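Long-range contacts in catalase (Pseudomonas syringae, PDB 1M7S), which breaks hydrogen peroxide down into water and oxygen with the help of a bound heme, protecting the cell from peroxide damage: residues A[136-145]-A[156-164]; A[447-455]-A[474-484]. All blocks are in the same frame, centred on the assembly; numbering follows the deposited sequence.

Contact 1. Residues A[136-145]-A[156-164]. With HEM (protoporphyrin IX containing Fe), chain E.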
loop_
_atom_site.group_PDB
_atom_site.type_symbol
_atom_site.label_atom_id
_atom_site.label_comp_id
_atom_site.label_asym_id
_atom_site.label_seq_id
_atom_site.Cartn_x
_atom_site.Cartn_y
_atom_site.Cartn_z
ATOM N N LYS A 136 -19.588 16.318 10.214
ATOM C CA LYS A 136 -18.812 16.824 11.323
ATOM C C LYS A 136 -17.897 15.796 11.990
ATOM O O LYS A 136 -17.050 16.149 12.845
ATOM C CB LYS A 136 -19.782 17.419 12.384
ATOM C CG LYS A 136 -20.699 18.531 11.870
ATOM C CD LYS A 136 -19.937 19.553 11.057
ATOM C CE LYS A 136 -18.844 20.272 11.895
ATOM N NZ LYS A 136 -18.124 21.195 10.916
ATOM N N PHE A 137 -17.947 14.503 11.571
ATOM C CA PHE A 137 -17.193 13.474 12.273
ATOM C C PHE A 137 -15.683 13.708 12.285
ATOM O O PHE A 137 -15.076 13.665 13.348
ATOM C CB PHE A 137 -17.541 12.046 11.776
ATOM C CG PHE A 137 -16.944 10.970 12.646
ATOM C CD1 PHE A 137 -17.476 10.720 13.888
ATOM C CD2 PHE A 137 -15.887 10.194 12.174
ATOM C CE1 PHE A 137 -16.932 9.724 14.695
ATOM C CE2 PHE A 137 -15.348 9.198 12.980
ATOM C CZ PHE A 137 -15.890 8.943 14.228
ATOM N N PRO A 138 -15.077 13.997 11.164
ATOM C CA PRO A 138 -13.645 14.262 11.095
ATOM C C PRO A 138 -13.284 15.444 11.975
ATOM O O PRO A 138 -12.327 15.356 12.724
ATOM C CB PRO A 138 -13.291 14.492 9.614
ATOM C CG PRO A 138 -14.404 13.621 9.010
ATOM C CD PRO A 138 -15.683 14.017 9.828
ATOM N N ASP A 139 -14.123 16.487 11.990
ATOM C CA ASP A 139 -13.838 17.664 12.828
ATOM C C ASP A 139 -13.885 17.294 14.314
ATOM O O ASP A 139 -13.013 17.642 15.100
ATOM C CB ASP A 139 -14.853 18.786 12.611
ATOM C CG ASP A 139 -14.850 19.243 11.160
ATOM O OD1 ASP A 139 -15.876 19.072 10.443
ATOM O OD2 ASP A 139 -13.774 19.765 10.787
ATOM N N MET A 140 -14.950 16.588 14.690
ATOM C CA MET A 140 -15.145 16.120 16.066
ATOM C C MET A 140 -14.008 15.241 16.548
ATOM O O MET A 140 -13.401 15.482 17.599
ATOM C CB MET A 140 -16.506 15.372 16.188
ATOM C CG MET A 140 -16.785 15.095 17.692
ATOM S SD MET A 140 -17.862 13.648 17.824
ATOM C CE MET A 140 -16.771 12.346 17.212
ATOM N N VAL A 141 -13.610 14.220 15.769
ATOM C CA VAL A 141 -12.465 13.378 16.162
ATOM C C VAL A 141 -11.215 14.246 16.261
ATOM O O VAL A 141 -10.472 14.101 17.224
ATOM C CB VAL A 141 -12.216 12.264 15.146
ATOM C CG1 VAL A 141 -10.950 11.481 15.445
ATOM C CG2 VAL A 141 -13.459 11.330 15.140
ATOM N N HIS A 142 -10.924 15.060 15.245
ATOM C CA HIS A 142 -9.702 15.891 15.348
ATOM C C HIS A 142 -9.694 16.743 16.607
ATOM O O HIS A 142 -8.615 16.879 17.258
ATOM C CB HIS A 142 -9.643 16.833 14.113
ATOM C CG HIS A 142 -9.298 16.098 12.842
ATOM N ND1 HIS A 142 -9.108 16.724 11.639
ATOM C CD2 HIS A 142 -9.086 14.778 12.615
ATOM C CE1 HIS A 142 -8.818 15.808 10.712
ATOM N NE2 HIS A 142 -8.777 14.626 11.289
ATOM N N ALA A 143 -10.806 17.300 17.016
ATOM C CA ALA A 143 -10.895 18.088 18.245
ATOM C C ALA A 143 -10.702 17.252 19.497
ATOM O O ALA A 143 -10.120 17.783 20.429
ATOM C CB ALA A 143 -12.209 18.859 18.338
ATOM N N PHE A 144 -11.287 16.033 19.566
ATOM C CA PHE A 144 -11.080 15.153 20.702
ATOM C C PHE A 144 -9.685 14.563 20.819
ATOM O O PHE A 144 -9.215 14.278 21.954
ATOM C CB PHE A 144 -11.992 13.910 20.525
ATOM C CG PHE A 144 -13.353 13.974 21.175
ATOM C CD1 PHE A 144 -14.475 13.644 20.429
ATOM C CD2 PHE A 144 -13.489 14.248 22.512
ATOM C CE1 PHE A 144 -15.744 13.679 21.004
ATOM C CE2 PHE A 144 -14.739 14.266 23.117
ATOM C CZ PHE A 144 -15.857 13.978 22.346
ATOM N N LYS A 145 -9.031 14.241 19.698
ATOM C CA LYS A 145 -7.739 13.563 19.726
ATOM C C LYS A 145 -6.666 14.488 20.336
ATOM O O LYS A 145 -6.912 15.682 20.407
ATOM C CB LYS A 145 -7.310 13.311 18.275
ATOM C CG LYS A 145 -8.060 12.209 17.511
ATOM C CD LYS A 145 -7.346 10.885 17.782
ATOM C CE LYS A 145 -8.099 9.828 16.920
ATOM N NZ LYS A 145 -7.410 8.534 17.157
ATOM N N SER A 156 -8.701 22.081 25.826
ATOM C CA SER A 156 -9.186 23.342 25.290
ATOM C C SER A 156 -9.651 23.166 23.856
ATOM O O SER A 156 -10.472 23.998 23.410
ATOM C CB SER A 156 -8.072 24.404 25.488
ATOM O OG SER A 156 -6.988 24.078 24.612
ATOM N N ARG A 157 -9.056 22.250 23.086
ATOM C CA ARG A 157 -9.375 22.049 21.694
ATOM C C ARG A 157 -10.790 21.505 21.494
ATOM O O ARG A 157 -11.524 22.064 20.680
ATOM C CB ARG A 157 -8.318 21.123 21.041
ATOM C CG ARG A 157 -6.877 21.668 21.117
ATOM C CD ARG A 157 -5.794 20.794 20.491
ATOM N NE ARG A 157 -6.099 20.567 19.099
ATOM C CZ ARG A 157 -6.718 19.526 18.525
ATOM N NH1 ARG A 157 -7.054 18.501 19.287
ATOM N NH2 ARG A 157 -6.972 19.535 17.234
ATOM N N ARG A 158 -11.177 20.483 22.253
ATOM C CA ARG A 158 -12.541 19.945 22.097
ATOM C C ARG A 158 -13.578 20.988 22.551
ATOM O O ARG A 158 -14.660 21.008 21.963
ATOM C CB ARG A 158 -12.729 18.654 22.890
ATOM C CG ARG A 158 -12.792 18.738 24.416
ATOM C CD ARG A 158 -12.891 17.371 25.082
ATOM N NE ARG A 158 -11.791 16.469 24.748
ATOM C CZ ARG A 158 -11.607 15.255 25.265
ATOM N NH1 ARG A 158 -10.593 14.480 24.857
ATOM N NH2 ARG A 158 -12.407 14.837 26.231
ATOM N N PHE A 159 -13.190 21.873 23.477
ATOM C CA PHE A 159 -14.216 22.828 23.942
ATOM C C PHE A 159 -14.333 24.055 23.069
ATOM O O PHE A 159 -15.427 24.622 22.973
ATOM C CB PHE A 159 -14.127 23.162 25.425
ATOM C CG PHE A 159 -14.388 21.946 26.293
ATOM C CD1 PHE A 159 -13.412 21.471 27.123
ATOM C CD2 PHE A 159 -15.651 21.343 26.245
ATOM C CE1 PHE A 159 -13.650 20.356 27.931
ATOM C CE2 PHE A 159 -15.892 20.229 27.048
ATOM C CZ PHE A 159 -14.904 19.735 27.898
ATOM N N ASP A 160 -13.318 24.372 22.294
ATOM C CA ASP A 160 -13.438 25.380 21.241
ATOM C C ASP A 160 -14.429 24.820 20.215
ATOM O O ASP A 160 -15.456 25.439 19.854
ATOM C CB ASP A 160 -12.040 25.578 20.618
ATOM C CG ASP A 160 -12.002 26.421 19.365
ATOM O OD1 ASP A 160 -12.919 27.246 19.206
ATOM O OD2 ASP A 160 -11.054 26.275 18.556
ATOM N N PHE A 161 -14.274 23.547 19.813
ATOM C CA PHE A 161 -15.207 22.923 18.853
ATOM C C PHE A 161 -16.621 22.836 19.401
ATOM O O PHE A 161 -17.588 23.368 18.814
ATOM C CB PHE A 161 -14.699 21.503 18.482
ATOM C CG PHE A 161 -15.594 20.722 17.554
ATOM C CD1 PHE A 161 -15.785 21.019 16.217
ATOM C CD2 PHE A 161 -16.322 19.683 18.106
ATOM C CE1 PHE A 161 -16.631 20.270 15.406
ATOM C CE2 PHE A 161 -17.179 18.926 17.309
ATOM C CZ PHE A 161 -17.323 19.215 15.983
ATOM N N PHE A 162 -16.760 22.206 20.575
ATOM C CA PHE A 162 -18.080 21.930 21.140
ATOM C C PHE A 162 -18.839 23.161 21.623
ATOM O O PHE A 162 -20.078 23.126 21.678
ATOM C CB PHE A 162 -18.002 20.891 22.266
ATOM C CG PHE A 162 -17.780 19.481 21.770
ATOM C CD1 PHE A 162 -16.759 18.687 22.236
ATOM C CD2 PHE A 162 -18.675 18.952 20.851
ATOM C CE1 PHE A 162 -16.613 17.348 21.800
ATOM C CE2 PHE A 162 -18.530 17.650 20.400
ATOM C CZ PHE A 162 -17.512 16.865 20.872
ATOM N N SER A 163 -18.163 24.292 21.824
ATOM C CA SER A 163 -18.840 25.576 22.048
ATOM C C SER A 163 -19.698 25.986 20.855
ATOM O O SER A 163 -20.680 26.730 21.046
ATOM C CB SER A 163 -17.833 26.689 22.389
ATOM O OG SER A 163 -17.078 27.112 21.270
ATOM N N HIS A 164 -19.504 25.471 19.630
ATOM C CA HIS A 164 -20.380 25.696 18.506
ATOM C C HIS A 164 -21.388 24.563 18.318
ATOM O O HIS A 164 -22.111 24.505 17.320
ATOM C CB HIS A 164 -19.531 25.739 17.201
ATOM C CG HIS A 164 -18.403 26.733 17.261
ATOM N ND1 HIS A 164 -17.230 26.416 17.919
ATOM C CD2 HIS A 164 -18.263 28.005 16.789
ATOM C CE1 HIS A 164 -16.394 27.449 17.861
ATOM N NE2 HIS A 164 -17.008 28.397 17.181
HETATM C CHA HEM E . -14.941 2.515 14.303
HETATM C CHB HEM E . -18.990 3.101 16.888
HETATM C CHC HEM E . -19.840 7.266 14.588
HETATM C CHD HEM E . -16.367 6.169 11.367
HETATM C C1A HEM E . -15.963 2.334 15.205
HETATM C C2A HEM E . -16.046 1.205 16.162
HETATM C C3A HEM E . -17.161 1.368 16.872
HETATM C C4A HEM E . -17.795 2.593 16.414
HETATM C CMA HEM E . -17.745 0.472 17.973
HETATM C CAA HEM E . -14.983 0.095 16.207
HETATM C CBA HEM E . -15.401 -1.235 15.494
HETATM C CGA HEM E . -14.328 -2.315 15.797
HETATM O O1A HEM E . -13.667 -2.645 14.782
HETATM O O2A HEM E . -14.350 -2.699 16.983
HETATM C C1B HEM E . -19.595 4.258 16.477
HETATM C C2B HEM E . -20.889 4.751 16.932
HETATM C C3B HEM E . -21.117 5.922 16.300
HETATM C C4B HEM E . -19.995 6.170 15.437
HETATM C CMB HEM E . -21.754 4.024 17.971
HETATM C CAB HEM E . -22.284 6.904 16.399
HETATM C CBB HEM E . -23.507 6.558 16.752
HETATM C C1C HEM E . -19.047 7.259 13.469
HETATM C C2C HEM E . -19.210 8.134 12.331
HETATM C C3C HEM E . -18.272 7.817 11.430
HETATM C C4C HEM E . -17.464 6.765 12.011
HETATM C CMC HEM E . -20.327 9.197 12.153
HETATM C CAC HEM E . -17.980 8.400 10.033
HETATM C CBC HEM E . -18.936 8.771 9.164
HETATM C C1D HEM E . -15.643 5.118 11.946
HETATM C C2D HEM E . -14.446 4.535 11.366
HETATM C C3D HEM E . -14.051 3.536 12.160
HETATM C C4D HEM E . -14.986 3.463 13.261
HETATM C CMD HEM E . -13.822 5.071 10.066
HETATM C CAD HEM E . -12.832 2.586 11.981
HETATM C CBD HEM E . -13.319 1.254 11.303
HETATM C CGD HEM E . -12.188 0.327 10.895
HETATM O O1D HEM E . -12.494 -0.912 10.793
HETATM O O2D HEM E . -11.030 0.738 10.637
HETATM N NA HEM E . -17.018 3.169 15.436
HETATM N NB HEM E . -19.075 5.132 15.543
HETATM N NC HEM E . -17.953 6.448 13.265
HETATM N ND HEM E . -15.970 4.399 13.078
HETATM FE FE HEM E . -17.540 4.755 14.283
HETATM O O HOH W 1 -9.625 17.745 23.181
HETATM O O HOH W 2 -16.766 6.301 16.114
#

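Contact 2. Residues A[447-455]-A[474-484]. Unlike the reference sequence in segment 447-455: Tyr452 (reference Val).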
loop_
_atom_site.group_PDB
_atom_site.type_symbol
_atom_site.label_atom_id
_atom_site.label_comp_id
_atom_site.label_asym_id
_atom_site.label_seq_id
_atom_site.Cartn_x
_atom_site.Cartn_y
_atom_site.Cartn_z
ATOM N N ASN A 447 -17.392 30.027 28.742
ATOM C CA ASN A 447 -18.695 30.475 29.235
ATOM C C ASN A 447 -19.825 29.993 28.332
ATOM O O ASN A 447 -20.903 29.824 28.885
ATOM C CB ASN A 447 -18.752 31.999 29.390
ATOM C CG ASN A 447 -17.856 32.413 30.567
ATOM O OD1 ASN A 447 -17.806 31.770 31.600
ATOM N ND2 ASN A 447 -17.144 33.513 30.369
ATOM N N ILE A 448 -19.537 29.766 27.046
ATOM C CA ILE A 448 -20.612 29.260 26.165
ATOM C C ILE A 448 -20.930 27.811 26.535
ATOM O O ILE A 448 -22.093 27.401 26.601
ATOM C CB ILE A 448 -20.224 29.406 24.712
ATOM C CG1 ILE A 448 -20.358 30.893 24.279
ATOM C CG2 ILE A 448 -21.112 28.504 23.826
ATOM C CD1 ILE A 448 -19.734 30.996 22.864
ATOM N N MET A 449 -19.894 27.003 26.725
ATOM C CA MET A 449 -20.070 25.629 27.189
ATOM C C MET A 449 -20.872 25.608 28.480
ATOM O O MET A 449 -21.755 24.737 28.608
ATOM C CB MET A 449 -18.722 24.959 27.445
ATOM C CG MET A 449 -18.014 24.462 26.180
ATOM S SD MET A 449 -18.941 23.410 25.042
ATOM C CE MET A 449 -19.546 22.139 26.142
ATOM N N LEU A 450 -20.518 26.462 29.435
ATOM C CA LEU A 450 -21.235 26.519 30.722
ATOM C C LEU A 450 -22.693 26.871 30.559
ATOM O O LEU A 450 -23.582 26.363 31.266
ATOM C CB LEU A 450 -20.495 27.542 31.617
ATOM C CG LEU A 450 -19.157 27.018 32.168
ATOM C CD1 LEU A 450 -18.440 28.124 32.946
ATOM C CD2 LEU A 450 -19.274 25.756 33.014
ATOM N N SER A 451 -22.987 27.750 29.594
ATOM C CA SER A 451 -24.381 28.144 29.332
ATOM C C SER A 451 -25.189 26.937 28.881
ATOM O O SER A 451 -26.374 26.794 29.239
ATOM C CB SER A 451 -24.479 29.304 28.335
ATOM O OG SER A 451 -24.265 28.941 26.980
ATOM N N TYR A 452 -24.551 26.053 28.090
ATOM C CA TYR A 452 -25.252 24.821 27.684
ATOM C C TYR A 452 -25.606 23.966 28.871
ATOM O O TYR A 452 -26.723 23.461 28.992
ATOM C CB TYR A 452 -24.413 24.023 26.677
ATOM C CG TYR A 452 -24.109 24.793 25.393
ATOM C CD1 TYR A 452 -23.031 24.367 24.602
ATOM C CD2 TYR A 452 -24.902 25.824 24.920
ATOM C CE1 TYR A 452 -22.755 25.016 23.411
ATOM C CE2 TYR A 452 -24.615 26.497 23.746
ATOM C CZ TYR A 452 -23.538 26.077 22.982
ATOM O OH TYR A 452 -23.225 26.725 21.819
ATOM N N LEU A 453 -24.696 23.787 29.827
ATOM C CA LEU A 453 -24.899 22.991 31.015
ATOM C C LEU A 453 -25.932 23.659 31.925
ATOM O O LEU A 453 -26.801 22.996 32.500
ATOM C CB LEU A 453 -23.566 22.828 31.742
ATOM C CG LEU A 453 -22.407 22.213 30.923
ATOM C CD1 LEU A 453 -21.225 21.963 31.876
ATOM C CD2 LEU A 453 -22.902 20.922 30.282
ATOM N N TYR A 454 -25.850 24.978 31.984
ATOM C CA TYR A 454 -26.810 25.749 32.826
ATOM C C TYR A 454 -28.202 25.652 32.267
ATOM O O TYR A 454 -29.196 25.647 33.005
ATOM C CB TYR A 454 -26.388 27.239 32.834
ATOM C CG TYR A 454 -27.171 28.015 33.901
ATOM C CD1 TYR A 454 -26.695 28.064 35.195
ATOM C CD2 TYR A 454 -28.365 28.635 33.573
ATOM C CE1 TYR A 454 -27.405 28.746 36.195
ATOM C CE2 TYR A 454 -29.081 29.292 34.581
ATOM C CZ TYR A 454 -28.575 29.358 35.859
ATOM O OH TYR A 454 -29.298 30.019 36.841
ATOM N N LYS A 455 -28.325 25.584 30.952
ATOM C CA LYS A 455 -29.658 25.483 30.332
ATOM C C LYS A 455 -30.215 24.086 30.516
ATOM O O LYS A 455 -31.433 23.962 30.657
ATOM C CB LYS A 455 -29.537 25.930 28.883
ATOM C CG LYS A 455 -30.807 25.850 28.061
ATOM C CD LYS A 455 -31.852 26.843 28.567
ATOM C CE LYS A 455 -32.955 26.862 27.502
ATOM N NZ LYS A 455 -34.272 27.206 28.062
ATOM N N LYS A 474 -22.225 35.909 33.270
ATOM C CA LYS A 474 -22.194 35.773 31.815
ATOM C C LYS A 474 -22.854 34.437 31.421
ATOM O O LYS A 474 -23.630 34.391 30.455
ATOM C CB LYS A 474 -20.776 35.832 31.269
ATOM C CG LYS A 474 -20.665 35.672 29.768
ATOM C CD LYS A 474 -21.055 36.924 28.994
ATOM C CE LYS A 474 -20.897 36.690 27.509
ATOM N NZ LYS A 474 -21.852 37.422 26.643
ATOM N N VAL A 475 -22.577 33.404 32.240
ATOM C CA VAL A 475 -23.231 32.109 31.947
ATOM C C VAL A 475 -24.741 32.257 31.979
ATOM O O VAL A 475 -25.472 31.761 31.115
ATOM C CB VAL A 475 -22.787 31.045 32.953
ATOM C CG1 VAL A 475 -23.550 29.735 32.867
ATOM C CG2 VAL A 475 -21.284 30.816 32.778
ATOM N N LYS A 476 -25.279 32.838 33.065
ATOM C CA LYS A 476 -26.712 33.027 33.150
ATOM C C LYS A 476 -27.288 33.856 32.016
ATOM O O LYS A 476 -28.347 33.464 31.529
ATOM C CB LYS A 476 -27.088 33.661 34.498
ATOM C CG LYS A 476 -26.917 32.650 35.627
ATOM C CD LYS A 476 -27.303 33.334 36.925
ATOM C CE LYS A 476 -26.929 32.455 38.115
ATOM N NZ LYS A 476 -27.651 32.940 39.326
ATOM N N SER A 477 -26.647 34.923 31.570
ATOM C CA SER A 477 -27.219 35.731 30.492
ATOM C C SER A 477 -27.131 35.044 29.146
ATOM O O SER A 477 -28.096 35.115 28.340
ATOM C CB SER A 477 -26.647 37.141 30.486
ATOM O OG SER A 477 -25.413 37.227 29.802
ATOM N N LEU A 478 -26.032 34.349 28.872
ATOM C CA LEU A 478 -25.979 33.513 27.680
ATOM C C LEU A 478 -27.093 32.456 27.782
ATOM O O LEU A 478 -27.871 32.321 26.840
ATOM C CB LEU A 478 -24.622 32.844 27.504
ATOM C CG LEU A 478 -23.420 33.671 27.077
ATOM C CD1 LEU A 478 -22.172 32.772 27.112
ATOM C CD2 LEU A 478 -23.463 34.249 25.672
ATOM N N ALA A 479 -27.292 31.756 28.893
ATOM C CA ALA A 479 -28.364 30.743 28.902
ATOM C C ALA A 479 -29.766 31.287 28.677
ATOM O O ALA A 479 -30.623 30.642 28.064
ATOM C CB ALA A 479 -28.335 29.959 30.191
ATOM N N ALA A 480 -30.068 32.500 29.162
ATOM C CA ALA A 480 -31.392 33.082 28.986
ATOM C C ALA A 480 -31.804 33.215 27.536
ATOM O O ALA A 480 -33.016 33.163 27.263
ATOM C CB ALA A 480 -31.388 34.471 29.664
ATOM N N SER A 481 -30.883 33.401 26.598
ATOM C CA SER A 481 -31.138 33.524 25.190
ATOM C C SER A 481 -31.176 32.162 24.475
ATOM O O SER A 481 -31.375 32.206 23.269
ATOM C CB SER A 481 -30.052 34.314 24.442
ATOM O OG SER A 481 -29.596 35.460 25.127
ATOM N N LEU A 482 -30.871 31.059 25.153
ATOM C CA LEU A 482 -30.861 29.761 24.491
ATOM C C LEU A 482 -32.291 29.248 24.382
ATOM O O LEU A 482 -33.106 29.565 25.251
ATOM C CB LEU A 482 -29.986 28.738 25.251
ATOM C CG LEU A 482 -28.466 28.970 25.130
ATOM C CD1 LEU A 482 -27.652 28.066 26.054
ATOM C CD2 LEU A 482 -27.967 28.826 23.692
ATOM N N LYS A 483 -32.598 28.501 23.329
ATOM C CA LYS A 483 -33.956 27.965 23.210
ATOM C C LYS A 483 -34.020 26.513 23.621
ATOM O O LYS A 483 -33.080 25.715 23.592
ATOM C CB LYS A 483 -34.507 28.271 21.808
ATOM C CG LYS A 483 -34.529 29.769 21.514
ATOM C CD LYS A 483 -35.287 30.558 22.581
ATOM C CE LYS A 483 -34.926 32.038 22.559
ATOM N NZ LYS A 483 -34.927 32.621 21.189
ATOM N N ASP A 484 -35.175 26.093 24.132
ATOM C CA ASP A 484 -35.428 24.732 24.569
ATOM C C ASP A 484 -35.350 23.770 23.388
ATOM O O ASP A 484 -36.368 23.298 22.855
ATOM C CB ASP A 484 -36.814 24.646 25.210
ATOM C CG ASP A 484 -36.988 25.481 26.454
ATOM O OD1 ASP A 484 -36.054 25.526 27.284
ATOM O OD2 ASP A 484 -38.075 26.072 26.637
ATOM O OXT ASP A 484 -34.213 23.379 23.014
HETATM O O HOH W 3 -33.275 29.827 28.146
#

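Contact 1. Residues A[136-145]-A[156-164]
Two arginines of helix 155-163 grip the carbonyls at the C-terminal end of helix 137-144. Arg157 comes end-on: NH1 donates to His142 O at 3.0 Å and NH2 to the same oxygen at 3.1 Å, which lies in the guanidinium plane. Arg158 NH1 reaches a lone pair of Phe144 O at 3.2 Å, while a water takes the N-H of Arg158 NE and lies 2.8 Å from Ala143 O. Arg158 NH2 has a further partner in Tyr176, and Arg157 another in Gly373 of the second subunit.

The remaining contacts are aromatic and apolar. The edge of Phe144 points at the face of the Arg158 guanidinium, CD2 lying 3.5 Å from CZ with the planes 80° apart. Phe162 in turn directs its edge toward the face of Phe144, in an offset edge-to-face pair with centroids 5.2 Å apart. Phe161, its CG anti to the backbone N (chi1 177°), extends across to the other helix, where CE1 touches Asp139 CB at 3.6 Å and CE2 meets Met140; its CB rests on Ala143 CB.

On the far side of helix 137-144, Phe137 lays a ring face on the heme, with CE2 3.4 Å from HEM C4C. Carbonyls at a helix C-terminus carry partial negative charge, so the two guanidinium groups probably offset the helix dipole there, within a nearly antiparallel pair (148°) in which helix 137-144 lines the heme pocket and its partner lies behind it.

Contact 2. Residues A[447-455]-A[474-484]
Lys455 NZ forms a salt bridge with Asp484 OD1 at 2.6 Å, approaching from above the carboxylate plane, and so ties helix 443-456 to the last residue of the chain. The same ammonium group donates to a water that lies within hydrogen-bonding reach of Ala479 O and Leu482 O, which links it to the backbone near the C-terminal tail. With CG trans to the backbone N (chi1 178°) and a bend at chi2 (66°), the lysine chain runs alongside Leu482 in the opposite direction and brings NZ to the carboxylate.

Between the helices, whose segments cross at -64° with axes 8.2 Å apart, Val475 acts as a knob in a hole formed by Asn447, Leu450, Ser451 and Tyr454, its CG2 3.6 Å from Leu450 CB. Both helices belong to the C-terminal alpha-helical region of the catalase fold. Ser451 and Ala479, whose CA atoms are the nearest across the segments, probably let the backbones approach; Ser451 CB lies 3.6 Å from Leu478 CB, and Ala479 CB 3.6 Å from Tyr454 CD2. Ser451 OG turns back on its own helix and donates to Ile448 O at 2.7 Å, an oxygen that also accepts the backbone N-H of Tyr452.

Beyond the knob, Lys476 CG lies over a face of the Tyr454 ring in a CH-pi contact, 4.2 Å from its centroid, and the chain runs on past OH. Leu482 CD1 sits at the edge of the Tyr452 ring, 3.7 Å from CD2; this tyrosine differs from the reference sequence, and its hydroxyl probably hydrogen-bonds to Ser163 O. Phe412 packs against both Lys455 and Leu482.

In the fold
Contact 1 comes first along the chain and closes before contact 2 opens; their centres lie about 19 Å apart on the same side of the chain's centre. Helix 155-163 of contact 1 packs against helix 443-456 of contact 2, and the two contacts join where Tyr452 meets Ser163 and the sulfur of Met449 packs against Phe162 and Ser163. Helix 169-176 touches side chains of both. The series runs outward, the centres of contacts 1 and 2 lying about 18 Å and about 31 Å from the centre of the chain, from the heme-lining helix 137-144 to the C-terminal helices. Neighbouring subunits close on contact 1 extensively and reach contact 2 at Ile448, so the inner layer is also part of the tetramer interface.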